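Local coordinates for phosphoribosylaminoimidazole-succinocarboxamide synthase (Saccharomyces cerevisiae, PDB 2CNU) that catalyses the ATP-dependent joining of CAIR and L-aspartate to form SAICAR in de novo purine biosynthesis, at the aspartic acid site. Residues are numbered along the deposited sequence; one frame, centred on the assembly and turned at random.

The aspartic acid site. Residues 40-44, 260, 264. With ASP (aspartic acid), chain B.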
ATOM      1  N   SER A  40      -8.521   4.281  -6.815  1.00 10.87           N
ATOM      2  CA  SER A  40      -8.264   5.647  -7.234  0.33 11.81           C
ATOM      3  C   SER A  40      -7.382   5.665  -8.484  1.00 12.29           C
ATOM      4  O   SER A  40      -6.638   4.741  -8.766  1.00 14.30           O
ATOM      5  CB  SER A  40      -7.673   6.474  -6.080  0.33 12.90           C
ATOM      6  OG  SER A  40      -6.431   5.945  -5.595  0.33 17.42           O
ATOM      7  N   ALA A  41      -7.475   6.777  -9.198  1.00 13.87           N
ATOM      8  CA  ALA A  41      -6.583   7.065 -10.313  1.00 14.01           C
ATOM      9  C   ALA A  41      -6.408   8.573 -10.353  1.00 15.49           C
ATOM     10  O   ALA A  41      -7.398   9.304 -10.128  1.00 15.38           O
ATOM     11  CB  ALA A  41      -7.059   6.523 -11.638  1.00 15.64           C
ATOM     12  N   TYR A  42      -5.196   9.048 -10.631  1.00 17.38           N
ATOM     13  CA  TYR A  42      -4.944  10.485 -10.699  1.00 18.43           C
ATOM     14  C   TYR A  42      -5.456  11.186  -9.461  1.00 20.31           C
ATOM     15  O   TYR A  42      -6.087  12.272  -9.550  1.00 21.73           O
ATOM     16  CB  TYR A  42      -5.555  11.094 -11.976  1.00 18.22           C
ATOM     17  CG  TYR A  42      -4.986  10.466 -13.213  1.00 18.50           C
ATOM     18  CD1 TYR A  42      -3.682  10.763 -13.640  1.00 22.15           C
ATOM     19  CD2 TYR A  42      -5.739   9.691 -14.048  1.00 17.80           C
ATOM     20  CE1 TYR A  42      -3.139  10.178 -14.777  1.00 21.50           C
ATOM     21  CE2 TYR A  42      -5.251   9.166 -15.174  1.00 20.34           C
ATOM     22  CZ  TYR A  42      -3.937   9.410 -15.570  1.00 18.71           C
ATOM     23  OH  TYR A  42      -3.517   8.890 -16.762  1.00 20.94           O
ATOM     24  N   ASP A  43      -5.282  10.539  -8.317  1.00 20.17           N
ATOM     25  CA  ASP A  43      -5.564  10.999  -6.942  0.50 19.64           C
ATOM     26  C   ASP A  43      -7.044  11.366  -6.702  1.00 19.81           C
ATOM     27  O   ASP A  43      -7.368  12.144  -5.804  1.00 22.01           O
ATOM     28  CB  ASP A  43      -4.580  12.100  -6.486  0.50 20.67           C
ATOM     29  CG  ASP A  43      -4.509  12.265  -4.966  0.50 23.07           C
ATOM     30  OD1 ASP A  43      -4.845  13.374  -4.482  0.50 28.43           O
ATOM     31  OD2 ASP A  43      -4.058  11.316  -4.268  0.50 28.10           O
ATOM     32  N   VAL A  44      -7.960  10.683  -7.391  1.00 16.42           N
ATOM     33  CA  VAL A  44      -9.385  10.711  -6.999  0.50 15.53           C
ATOM     34  C   VAL A  44      -9.924   9.303  -7.012  1.00 13.13           C
ATOM     35  O   VAL A  44      -9.489   8.452  -7.771  1.00 13.84           O
ATOM     36  CB  VAL A  44     -10.304  11.583  -7.920  0.50 15.63           C
ATOM     37  CG1 VAL A  44      -9.914  13.096  -7.884  0.50 14.43           C
ATOM     38  CG2 VAL A  44     -10.315  11.078  -9.343  0.50 15.48           C
ATOM     39  N   LYS A 260      -2.968  -0.185 -13.050  1.00 12.35           N
ATOM     40  CA  LYS A 260      -3.878   0.899 -13.359  1.00 14.05           C
ATOM     41  C   LYS A 260      -3.791   1.445 -14.765  1.00 13.43           C
ATOM     42  O   LYS A 260      -4.525   2.387 -15.077  1.00 14.49           O
ATOM     43  CB  LYS A 260      -3.685   2.021 -12.354  0.59 14.80           C
ATOM     44  CG  LYS A 260      -4.274   1.536 -11.127  0.59 15.85           C
ATOM     45  CD  LYS A 260      -4.436   2.651 -10.235  0.59 15.93           C
ATOM     46  CE  LYS A 260      -4.973   2.199  -8.966  0.59 13.87           C
ATOM     47  NZ  LYS A 260      -4.570   3.209  -7.939  0.59 16.30           N
ATOM     48  N   ARG A 264      -6.276   4.245 -16.366  1.00 13.54           N
ATOM     49  CA  ARG A 264      -5.724   5.548 -16.696  1.00 14.38           C
ATOM     50  C   ARG A 264      -5.922   5.897 -18.144  1.00 14.80           C
ATOM     51  O   ARG A 264      -6.266   7.042 -18.488  1.00 15.88           O
ATOM     52  CB  ARG A 264      -4.244   5.585 -16.379  1.00 14.44           C
ATOM     53  CG  ARG A 264      -3.847   5.634 -14.936  0.70 15.20           C
ATOM     54  CD  ARG A 264      -2.341   5.868 -14.890  0.70 15.84           C
ATOM     55  NE  ARG A 264      -1.822   5.675 -13.565  0.70 16.52           N
ATOM     56  CZ  ARG A 264      -0.513   5.521 -13.305  0.70 15.42           C
ATOM     57  NH1 ARG A 264      -0.037   5.237 -12.110  0.70 19.81           N
ATOM     58  NH2 ARG A 264       0.313   5.614 -14.319  0.70 18.67           N
TER
HETATM   59  N   ASP B1308      -1.855   5.239  -8.239  0.50 21.75           N
HETATM   60  CA  ASP B1308      -3.047   5.902  -8.749  0.50 20.29           C
HETATM   61  C   ASP B1308      -2.771   6.083 -10.290  0.50 17.40           C
HETATM   62  O   ASP B1308      -2.240   5.086 -10.839  0.50 21.45           O
HETATM   63  CB  ASP B1308      -3.138   7.168  -7.904  0.50 18.95           C
HETATM   64  CG  ASP B1308      -4.523   7.628  -7.658  0.50 19.74           C
HETATM   65  OD1 ASP B1308      -4.898   7.852  -6.494  0.50 28.13           O
HETATM   66  OD2 ASP B1308      -5.256   7.745  -8.636  0.50 31.53           O
HETATM   67  OXT ASP B1308      -3.102   7.044 -11.115  0.50 17.44           O
HETATM   68  O   HOH W   1      -1.520   2.365  -8.245  1.00 28.24           O
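Aspartic acid, a substrate of the ligase, sits here in its binding pocket. The ligand has partial occupancy and two conformers, and the too-short approaches to OD2 carry no meaning. Arg264, on helix 261-269, holds the alpha-carboxylate. From CB, CG stands anti to the carbonyl carbon, beside the backbone N (chi1 -73°), and the chain runs extended from CG to NE. CG and CD pass near the carboxylate oxygen OXT at about van der Waals distance. NE donates a hydrogen bond of 2.8 Å to the ligand O. CZ lies just behind, and NH1 closes a salt bridge of 2.5 Å to the same O. Both nitrogens approach side-on, with O in the guanidinium plane, at its edge, but bonds to one oxygen do not fix how the carboxylate is turned. An alanine here would remove both bonds and the opposing charge, and would probably loosen the alpha-carboxylate. The other alpha-carboxylate oxygen, OXT, takes a nearly straight hydrogen bond from the backbone N of Tyr42 (2.9 Å, 175° at H). The side-chain carboxylate is bound at the turn between strands 40-41 and 44-45. Ser40 OG stands in the crowded position between its backbone N and carbonyl carbon (chi1 60°). From there it donates to OD1 from above the carboxylate plane. The backbone N of Asp43 meets OD2, also from above that plane, at 2.8 Å. Lys260 runs alongside the ligand, extended beyond CG, with CD 3.3 Å from the ligand O. NZ lies beside the ligand amino N and donates to Ser40 O at 2.7 Å, which ties it to the strand. Water 1 bridges Lys260 NZ to the ligand amino group, lying 2.9 Å from ASP N.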